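Local coordinates for water-Soluble Chlorophyll Protein (Brassica oleracea var. botrytis, PDB 6S2Z), which binds chlorophyll b as a water-soluble tetramer of Kunitz-inhibitor-like beta-trefoil subunits and probably serves as a chlorophyll carrier, at residues A[41-46]-A[85-90]; A[30-35]-A[54-59]. All coordinates share one frame; numbering follows the deposited sequence.

Going from the N terminus, strand 30-33 comes first and then pairs antiparallel with strand 44-47; contact 1 begins in the chain leading into that second strand. Contact 2 closes the short excursion from 30-35 to the approach to strand 58-62 at 54-59; contact 1 opens inside that excursion, at 41-46, and closes only at 85-90, in the loop after strand 78-82. The two loops therefore cross. They also touch directly: G44 N and T46 O of contact 1 probably hydrogen-bond to A33 O and V31 N of contact 2. Together they tie the 30-33/44-47 hairpin to the 58-62/78-82 pair and to the loop beyond it, around one chlorophyll b.

Contact 1. Residues A[41-46]-A[85-90]; sequences CPLGIT and EIWPVC. With CHL (chlorophyll b), chain B.
C41 and C90 are stitched together by a disulfide, SG to SG 2.0 Å, and the apolar contact builds up beside it. The bridge twists with a chi3 of -91°, close to the relaxed value for a disulfide. C90 has a positive phi of 69°, and the peptide between C41 and P42 is cis.

L43 is the bump. L43 CG lies against the C90 sulfur, 3.7 Å from SG, and the two methyls part company, though both meet the chlorophyll. L43 CD1 settles into a hollow lined by V89 CG2 at 4.2 Å, W87 CZ2 at 4.3 Å and, nearer than either, the formyl oxygen OMC; it meets the indole obliquely. L43 CD2 presses on the vinyl group, 3.5 Å from the chlorophyll carbon CAB. The second hollow holds the formyl group that distinguishes chlorophyll b from chlorophyll a. Its carbon CMC rides over the centre of one face of the W87 ring, 4.0 Å above the plane. The ring is brought there by a chi1 of -161°, which sets CG anti to the backbone N. P88 CD touches the same carbon CMC at 3.7 Å, and V89 CG2 abuts the formyl oxygen OMC at 3.3 Å. Further along, I86 packs on L50 and P88 on L152 of the second subunit.

A disulfide thus holds two loop stretches of a beta-trefoil of the Kunitz family together, and L43, W87, P88 and V89 line the part of the chlorophyll pocket round the formyl group.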
loop_
_atom_site.group_PDB
_atom_site.type_symbol
_atom_site.label_atom_id
_atom_site.label_comp_id
_atom_site.label_asym_id
_atom_site.label_seq_id
_atom_site.Cartn_x
_atom_site.Cartn_y
_atom_site.Cartn_z
ATOM N N CYS A 41 -9.699 4.716 6.502
ATOM C CA CYS A 41 -11.122 4.725 6.791
ATOM C C CYS A 41 -11.512 6.132 7.220
ATOM O O CYS A 41 -10.770 6.757 7.962
ATOM C CB CYS A 41 -11.503 3.730 7.879
ATOM S SG CYS A 41 -11.023 2.037 7.473
ATOM N N PRO A 42 -12.669 6.671 6.763
ATOM C CA PRO A 42 -13.564 5.935 5.860
ATOM C C PRO A 42 -13.142 5.977 4.388
ATOM O O PRO A 42 -12.453 6.891 3.965
ATOM C CB PRO A 42 -14.908 6.655 6.075
ATOM C CG PRO A 42 -14.531 8.087 6.433
ATOM C CD PRO A 42 -13.193 7.999 7.142
ATOM N N LEU A 43 -13.587 4.986 3.610
ATOM C CA LEU A 43 -13.299 4.909 2.190
ATOM C C LEU A 43 -14.090 5.967 1.429
ATOM O O LEU A 43 -15.182 6.341 1.846
ATOM C CB LEU A 43 -13.664 3.507 1.674
ATOM C CG LEU A 43 -12.848 2.371 2.302
ATOM C CD1 LEU A 43 -13.511 1.017 2.093
ATOM C CD2 LEU A 43 -11.409 2.382 1.777
ATOM N N GLY A 44 -13.567 6.382 0.270
ATOM C CA GLY A 44 -14.353 7.190 -0.645
ATOM C C GLY A 44 -14.939 6.327 -1.752
ATOM O O GLY A 44 -14.908 5.104 -1.655
ATOM N N ILE A 45 -15.468 6.974 -2.796
ATOM C CA ILE A 45 -16.125 6.295 -3.900
ATOM C C ILE A 45 -15.564 6.876 -5.186
ATOM O O ILE A 45 -15.358 8.077 -5.293
ATOM C CB ILE A 45 -17.662 6.435 -3.837
ATOM C CG1 ILE A 45 -18.190 6.144 -2.432
ATOM C CG2 ILE A 45 -18.339 5.549 -4.880
ATOM C CD1 ILE A 45 -19.720 6.095 -2.352
ATOM N N THR A 46 -15.290 5.996 -6.146
ATOM C CA THR A 46 -14.481 6.316 -7.301
ATOM C C THR A 46 -15.129 5.619 -8.494
ATOM O O THR A 46 -15.740 4.553 -8.334
ATOM C CB THR A 46 -13.049 5.794 -7.075
ATOM O OG1 THR A 46 -12.567 6.367 -5.856
ATOM C CG2 THR A 46 -12.109 6.120 -8.212
ATOM N N GLU A 85 -20.448 -9.316 0.454
ATOM C CA GLU A 85 -20.109 -10.313 1.461
ATOM C C GLU A 85 -18.721 -10.011 2.021
ATOM O O GLU A 85 -18.547 -9.866 3.223
ATOM C CB GLU A 85 -20.142 -11.726 0.868
ATOM C CG GLU A 85 -20.639 -12.771 1.855
ATOM C CD GLU A 85 -22.146 -12.712 2.029
ATOM O OE1 GLU A 85 -22.843 -13.566 1.434
ATOM O OE2 GLU A 85 -22.622 -11.794 2.724
ATOM N N ILE A 86 -17.748 -9.916 1.114
ATOM C CA ILE A 86 -16.366 -9.593 1.429
ATOM C C ILE A 86 -16.268 -8.093 1.714
ATOM O O ILE A 86 -16.705 -7.276 0.904
ATOM C CB ILE A 86 -15.471 -10.024 0.243
ATOM C CG1 ILE A 86 -15.375 -11.553 0.146
ATOM C CG2 ILE A 86 -14.093 -9.358 0.310
ATOM C CD1 ILE A 86 -15.694 -12.123 -1.222
ATOM N N TRP A 87 -15.707 -7.747 2.876
ATOM C CA TRP A 87 -15.422 -6.365 3.238
ATOM C C TRP A 87 -14.288 -6.367 4.263
ATOM O O TRP A 87 -14.540 -6.446 5.468
ATOM C CB TRP A 87 -16.702 -5.687 3.755
ATOM C CG TRP A 87 -16.689 -4.185 3.745
ATOM C CD1 TRP A 87 -16.252 -3.360 4.745
ATOM C CD2 TRP A 87 -17.177 -3.323 2.700
ATOM N NE1 TRP A 87 -16.393 -2.049 4.373
ATOM C CE2 TRP A 87 -16.964 -1.995 3.126
ATOM C CE3 TRP A 87 -17.752 -3.539 1.442
ATOM C CZ2 TRP A 87 -17.319 -0.899 2.343
ATOM C CZ3 TRP A 87 -18.105 -2.453 0.666
ATOM C CH2 TRP A 87 -17.886 -1.150 1.110
ATOM N N PRO A 88 -13.007 -6.359 3.811
ATOM C CA PRO A 88 -11.856 -6.539 4.698
ATOM C C PRO A 88 -11.346 -5.357 5.512
ATOM O O PRO A 88 -10.558 -5.560 6.432
ATOM C CB PRO A 88 -10.700 -6.878 3.744
ATOM C CG PRO A 88 -11.094 -6.263 2.429
ATOM C CD PRO A 88 -12.605 -6.304 2.401
ATOM N N VAL A 89 -11.742 -4.132 5.152
ATOM C CA VAL A 89 -11.310 -2.964 5.905
ATOM C C VAL A 89 -12.505 -2.071 6.243
ATOM O O VAL A 89 -13.536 -2.115 5.574
ATOM C CB VAL A 89 -10.198 -2.188 5.172
ATOM C CG1 VAL A 89 -8.957 -3.040 4.954
ATOM C CG2 VAL A 89 -10.683 -1.606 3.859
ATOM N N CYS A 90 -12.327 -1.242 7.286
ATOM C CA CYS A 90 -13.252 -0.179 7.647
ATOM C C CYS A 90 -14.556 -0.769 8.163
ATOM O O CYS A 90 -15.633 -0.269 7.847
ATOM C CB CYS A 90 -13.528 0.740 6.461
ATOM S SG CYS A 90 -12.017 1.495 5.801
HETATM MG MG CHL B . -11.798 -0.727 -3.971
HETATM C CHA CHL B . -11.615 -0.883 -7.356
HETATM C CHB CHL B . -8.791 0.804 -4.015
HETATM C CHC CHL B . -11.622 -1.083 -0.611
HETATM C CHD CHL B . -14.412 -3.063 -4.050
HETATM N NA CHL B . -10.572 0.049 -5.373
HETATM C C1A CHL B . -10.710 0.010 -6.618
HETATM C C2A CHL B . -9.778 0.849 -7.388
HETATM C C3A CHL B . -8.779 1.209 -6.343
HETATM C C4A CHL B . -9.417 0.648 -5.153
HETATM C CMA CHL B . -7.464 0.522 -6.605
HETATM C CAA CHL B . -10.407 1.977 -8.194
HETATM C CBA CHL B . -9.442 2.934 -8.845
HETATM C CGA CHL B . -8.935 2.600 -10.216
HETATM O O1A CHL B . -9.554 2.875 -11.157
HETATM O O2A CHL B . -7.646 2.033 -10.387
HETATM N NB CHL B . -10.423 -0.185 -2.527
HETATM C C1B CHL B . -9.243 0.394 -2.690
HETATM C C2B CHL B . -8.434 0.603 -1.496
HETATM C C3B CHL B . -9.297 0.032 -0.506
HETATM C C4B CHL B . -10.476 -0.414 -1.236
HETATM C CMB CHL B . -7.083 1.218 -1.353
HETATM C CAB CHL B . -9.066 -0.067 0.945
HETATM C CBB CHL B . -7.975 -0.495 1.456
HETATM N NC CHL B . -12.824 -1.860 -2.565
HETATM C C1C CHL B . -12.630 -1.907 -1.268
HETATM C C2C CHL B . -13.533 -2.807 -0.558
HETATM C C3C CHL B . -14.356 -3.388 -1.553
HETATM C C4C CHL B . -13.817 -2.749 -2.743
HETATM C CMC CHL B . -13.645 -3.141 0.868
HETATM O OMC CHL B . -12.986 -2.620 1.693
HETATM C CAC CHL B . -15.443 -4.404 -1.382
HETATM C CBC CHL B . -14.882 -5.777 -1.414
HETATM N ND CHL B . -12.870 -1.782 -5.350
HETATM C C1D CHL B . -13.830 -2.672 -5.326
HETATM C C2D CHL B . -14.207 -3.148 -6.675
HETATM C C3D CHL B . -13.280 -2.358 -7.464
HETATM C C4D CHL B . -12.588 -1.643 -6.646
HETATM C CMD CHL B . -15.243 -4.075 -7.233
HETATM C CAD CHL B . -12.839 -2.091 -8.844
HETATM O OBD CHL B . -13.333 -2.590 -9.870
HETATM C CBD CHL B . -11.748 -1.107 -8.809
HETATM C CGD CHL B . -10.537 -1.587 -9.532
HETATM O O1D CHL B . -10.161 -1.060 -10.505
HETATM O O2D CHL B . -9.792 -2.695 -9.110
HETATM C CED CHL B . -8.871 -3.285 -9.947
HETATM C C1 CHL B . -7.257 0.978 -11.218
HETATM C C2 CHL B . -5.790 0.833 -11.009
HETATM C C3 CHL B . -5.185 -0.347 -11.052
HETATM C C4 CHL B . -5.952 -1.558 -11.354
HETATM C C5 CHL B . -3.735 -0.472 -10.814
HETATM C C6 CHL B . -3.491 -1.317 -9.595
HETATM C C7 CHL B . -4.303 -0.937 -8.384
HETATM C C8 CHL B . -3.986 -1.872 -7.234
HETATM C C9 CHL B . -5.087 -2.878 -6.983
HETATM C C10 CHL B . -3.638 -1.105 -5.980
HETATM C C11 CHL B . -2.289 -0.496 -6.142
HETATM C C12 CHL B . -1.741 -0.173 -4.785
HETATM C C13 CHL B . -0.666 0.891 -4.825
HETATM C C14 CHL B . 0.591 0.410 -5.501
HETATM C C15 CHL B . -0.351 1.332 -3.414
HETATM C C16 CHL B . 0.420 2.640 -3.402
HETATM C C17 CHL B . 0.793 3.077 -1.996
HETATM C C18 CHL B . 1.161 4.543 -1.986
HETATM C C19 CHL B . 0.648 5.204 -0.754
HETATM C C20 CHL B . 2.640 4.664 -1.991
#

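Contact 2. Residues A[30-35]-A[54-59]. With CHL (chlorophyll b), chain B.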
loop_
_atom_site.group_PDB
_atom_site.type_symbol
_atom_site.label_atom_id
_atom_site.label_comp_id
_atom_site.label_asym_id
_atom_site.label_seq_id
_atom_site.Cartn_x
_atom_site.Cartn_y
_atom_site.Cartn_z
ATOM N N LEU A 30 -19.055 2.448 -10.196
ATOM C CA LEU A 30 -18.613 3.102 -8.976
ATOM C C LEU A 30 -18.215 2.039 -7.961
ATOM O O LEU A 30 -18.874 0.995 -7.827
ATOM C CB LEU A 30 -19.741 3.999 -8.436
ATOM C CG LEU A 30 -20.117 5.176 -9.350
ATOM C CD1 LEU A 30 -21.010 6.187 -8.635
ATOM C CD2 LEU A 30 -18.878 5.867 -9.910
ATOM N N VAL A 31 -17.121 2.327 -7.242
ATOM C CA VAL A 31 -16.530 1.341 -6.348
ATOM C C VAL A 31 -15.981 2.056 -5.126
ATOM O O VAL A 31 -15.685 3.245 -5.194
ATOM C CB VAL A 31 -15.413 0.524 -7.039
ATOM C CG1 VAL A 31 -15.934 -0.311 -8.214
ATOM C CG2 VAL A 31 -14.231 1.395 -7.449
ATOM N N PRO A 32 -15.840 1.343 -3.979
ATOM C CA PRO A 32 -15.060 1.845 -2.850
ATOM C C PRO A 32 -13.598 1.957 -3.254
ATOM O O PRO A 32 -13.070 1.063 -3.916
ATOM C CB PRO A 32 -15.189 0.777 -1.748
ATOM C CG PRO A 32 -16.370 -0.064 -2.180
ATOM C CD PRO A 32 -16.466 0.039 -3.691
ATOM N N ALA A 33 -12.963 3.056 -2.817
ATOM C CA ALA A 33 -11.522 3.246 -2.901
ATOM C C ALA A 33 -11.097 4.287 -1.869
ATOM O O ALA A 33 -11.842 5.224 -1.595
ATOM C CB ALA A 33 -11.089 3.656 -4.285
ATOM N N ALA A 34 -9.914 4.077 -1.271
ATOM C CA ALA A 34 -9.368 5.007 -0.299
ATOM C C ALA A 34 -9.088 6.345 -0.974
ATOM O O ALA A 34 -8.616 6.395 -2.119
ATOM C CB ALA A 34 -8.119 4.432 0.333
ATOM N N ILE A 35 -9.424 7.417 -0.241
ATOM C CA ILE A 35 -9.122 8.778 -0.637
ATOM C C ILE A 35 -8.041 9.324 0.293
ATOM O O ILE A 35 -7.488 10.387 0.059
ATOM C CB ILE A 35 -10.391 9.667 -0.631
ATOM C CG1 ILE A 35 -11.198 9.543 0.661
ATOM C CG2 ILE A 35 -11.269 9.388 -1.836
ATOM C CD1 ILE A 35 -12.347 10.507 0.748
ATOM N N PRO A 54 -17.809 -3.712 -13.619
ATOM C CA PRO A 54 -19.183 -3.204 -13.628
ATOM C C PRO A 54 -19.512 -2.299 -12.444
ATOM O O PRO A 54 -20.555 -1.635 -12.452
ATOM C CB PRO A 54 -20.010 -4.499 -13.586
ATOM C CG PRO A 54 -19.140 -5.475 -12.760
ATOM C CD PRO A 54 -17.721 -5.111 -13.142
ATOM N N GLY A 55 -18.604 -2.288 -11.448
ATOM C CA GLY A 55 -18.787 -1.619 -10.170
ATOM C C GLY A 55 -19.122 -2.596 -9.040
ATOM O O GLY A 55 -19.441 -3.766 -9.270
ATOM N N LEU A 56 -19.077 -2.101 -7.802
ATOM C CA LEU A 56 -19.573 -2.869 -6.684
ATOM C C LEU A 56 -21.077 -2.614 -6.548
ATOM O O LEU A 56 -21.521 -1.475 -6.623
ATOM C CB LEU A 56 -18.796 -2.502 -5.416
ATOM C CG LEU A 56 -19.083 -3.408 -4.216
ATOM C CD1 LEU A 56 -18.519 -4.818 -4.439
ATOM C CD2 LEU A 56 -18.544 -2.792 -2.937
ATOM N N PRO A 57 -21.908 -3.668 -6.397
ATOM C CA PRO A 57 -23.357 -3.501 -6.290
ATOM C C PRO A 57 -23.821 -2.633 -5.126
ATOM O O PRO A 57 -23.215 -2.663 -4.046
ATOM C CB PRO A 57 -23.861 -4.932 -6.062
ATOM C CG PRO A 57 -22.818 -5.776 -6.764
ATOM C CD PRO A 57 -21.503 -5.083 -6.458
ATOM N N VAL A 58 -24.915 -1.896 -5.373
ATOM C CA VAL A 58 -25.603 -1.136 -4.341
ATOM C C VAL A 58 -27.083 -1.524 -4.292
ATOM O O VAL A 58 -27.630 -2.146 -5.217
ATOM C CB VAL A 58 -25.453 0.374 -4.571
ATOM C CG1 VAL A 58 -23.997 0.776 -4.725
ATOM C CG2 VAL A 58 -26.275 0.808 -5.781
ATOM N N SER A 59 -27.731 -1.126 -3.191
ATOM C CA SER A 59 -29.177 -1.198 -3.098
ATOM C C SER A 59 -29.696 0.110 -2.515
ATOM O O SER A 59 -28.971 0.819 -1.808
ATOM C CB SER A 59 -29.631 -2.401 -2.310
ATOM O OG SER A 59 -29.226 -2.290 -0.957
HETATM MG MG CHL B . -11.798 -0.727 -3.971
HETATM C CHA CHL B . -11.615 -0.883 -7.356
HETATM C CHB CHL B . -8.791 0.804 -4.015
HETATM C CHC CHL B . -11.622 -1.083 -0.611
HETATM C CHD CHL B . -14.412 -3.063 -4.050
HETATM N NA CHL B . -10.572 0.049 -5.373
HETATM C C1A CHL B . -10.710 0.010 -6.618
HETATM C C2A CHL B . -9.778 0.849 -7.388
HETATM C C3A CHL B . -8.779 1.209 -6.343
HETATM C C4A CHL B . -9.417 0.648 -5.153
HETATM C CMA CHL B . -7.464 0.522 -6.605
HETATM C CAA CHL B . -10.407 1.977 -8.194
HETATM C CBA CHL B . -9.442 2.934 -8.845
HETATM C CGA CHL B . -8.935 2.600 -10.216
HETATM O O1A CHL B . -9.554 2.875 -11.157
HETATM O O2A CHL B . -7.646 2.033 -10.387
HETATM N NB CHL B . -10.423 -0.185 -2.527
HETATM C C1B CHL B . -9.243 0.394 -2.690
HETATM C C2B CHL B . -8.434 0.603 -1.496
HETATM C C3B CHL B . -9.297 0.032 -0.506
HETATM C C4B CHL B . -10.476 -0.414 -1.236
HETATM C CMB CHL B . -7.083 1.218 -1.353
HETATM C CAB CHL B . -9.066 -0.067 0.945
HETATM C CBB CHL B . -7.975 -0.495 1.456
HETATM N NC CHL B . -12.824 -1.860 -2.565
HETATM C C1C CHL B . -12.630 -1.907 -1.268
HETATM C C2C CHL B . -13.533 -2.807 -0.558
HETATM C C3C CHL B . -14.356 -3.388 -1.553
HETATM C C4C CHL B . -13.817 -2.749 -2.743
HETATM C CMC CHL B . -13.645 -3.141 0.868
HETATM O OMC CHL B . -12.986 -2.620 1.693
HETATM C CAC CHL B . -15.443 -4.404 -1.382
HETATM C CBC CHL B . -14.882 -5.777 -1.414
HETATM N ND CHL B . -12.870 -1.782 -5.350
HETATM C C1D CHL B . -13.830 -2.672 -5.326
HETATM C C2D CHL B . -14.207 -3.148 -6.675
HETATM C C3D CHL B . -13.280 -2.358 -7.464
HETATM C C4D CHL B . -12.588 -1.643 -6.646
HETATM C CMD CHL B . -15.243 -4.075 -7.233
HETATM C CAD CHL B . -12.839 -2.091 -8.844
HETATM O OBD CHL B . -13.333 -2.590 -9.870
HETATM C CBD CHL B . -11.748 -1.107 -8.809
HETATM C CGD CHL B . -10.537 -1.587 -9.532
HETATM O O1D CHL B . -10.161 -1.060 -10.505
HETATM O O2D CHL B . -9.792 -2.695 -9.110
HETATM C CED CHL B . -8.871 -3.285 -9.947
HETATM C C1 CHL B . -7.257 0.978 -11.218
HETATM C C2 CHL B . -5.790 0.833 -11.009
HETATM C C3 CHL B . -5.185 -0.347 -11.052
HETATM C C4 CHL B . -5.952 -1.558 -11.354
HETATM C C5 CHL B . -3.735 -0.472 -10.814
HETATM C C6 CHL B . -3.491 -1.317 -9.595
HETATM C C7 CHL B . -4.303 -0.937 -8.384
HETATM C C8 CHL B . -3.986 -1.872 -7.234
HETATM C C9 CHL B . -5.087 -2.878 -6.983
HETATM C C10 CHL B . -3.638 -1.105 -5.980
HETATM C C11 CHL B . -2.289 -0.496 -6.142
HETATM C C12 CHL B . -1.741 -0.173 -4.785
HETATM C C13 CHL B . -0.666 0.891 -4.825
HETATM C C14 CHL B . 0.591 0.410 -5.501
HETATM C C15 CHL B . -0.351 1.332 -3.414
HETATM C C16 CHL B . 0.420 2.640 -3.402
HETATM C C17 CHL B . 0.793 3.077 -1.996
HETATM C C18 CHL B . 1.161 4.543 -1.986
HETATM C C19 CHL B . 0.648 5.204 -0.754
HETATM C C20 CHL B . 2.640 4.664 -1.991
HETATM O O HOH W 1 -21.690 0.490 -8.530
#
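This is a small, buried contact between a pocket strand and the loop leading into strand 58-62, held by one backbone bond, a bridging water and close packing of V31 and P32 on G55 and L56. L56 N donates to L30 O at 3.1 Å, with a somewhat bent N-H...O angle of 149°; the donor stands 24° off the carbonyl plane. A water adds a second link by donating to both carbonyls, 2.9 Å from L30 O and 2.7 Å from L56 O, so L30 O receives two hydrogens. G55 has backbone angles suited to glycine, and lacking a side chain it lets the loop come close, its CA 3.5 Å from L30 O.

Beyond the bond, L56 holds CG anti to its backbone N (chi1 -171°), and L56 CD2 lies against the P32 ring, 3.6 Å from both CG and CD of P32, the two side chains crossing at about a right angle. P32 sits beneath the chlorophyll: its carbonyl O is the axial ligand of the magnesium at 2.2 Å. One residue earlier, V31 sets its branched side chain against the macrocycle, V31 CG1 being 3.4 Å from the chlorophyll atom C3D. The same methyl, V31 CG1, packs across the contact on G55 CA at 3.7 Å, while L56 CD2 touches the ethyl carbon CAC of the chlorophyll.

Strand 30-33 pairs with strand 44-47, and L30 packs on I20 of strand 18-22 and I45 of strand 44-47. F82 of strand 78-82, the strand that pairs with 58-62, touches P32, L56 and V58 and so packs on both segments.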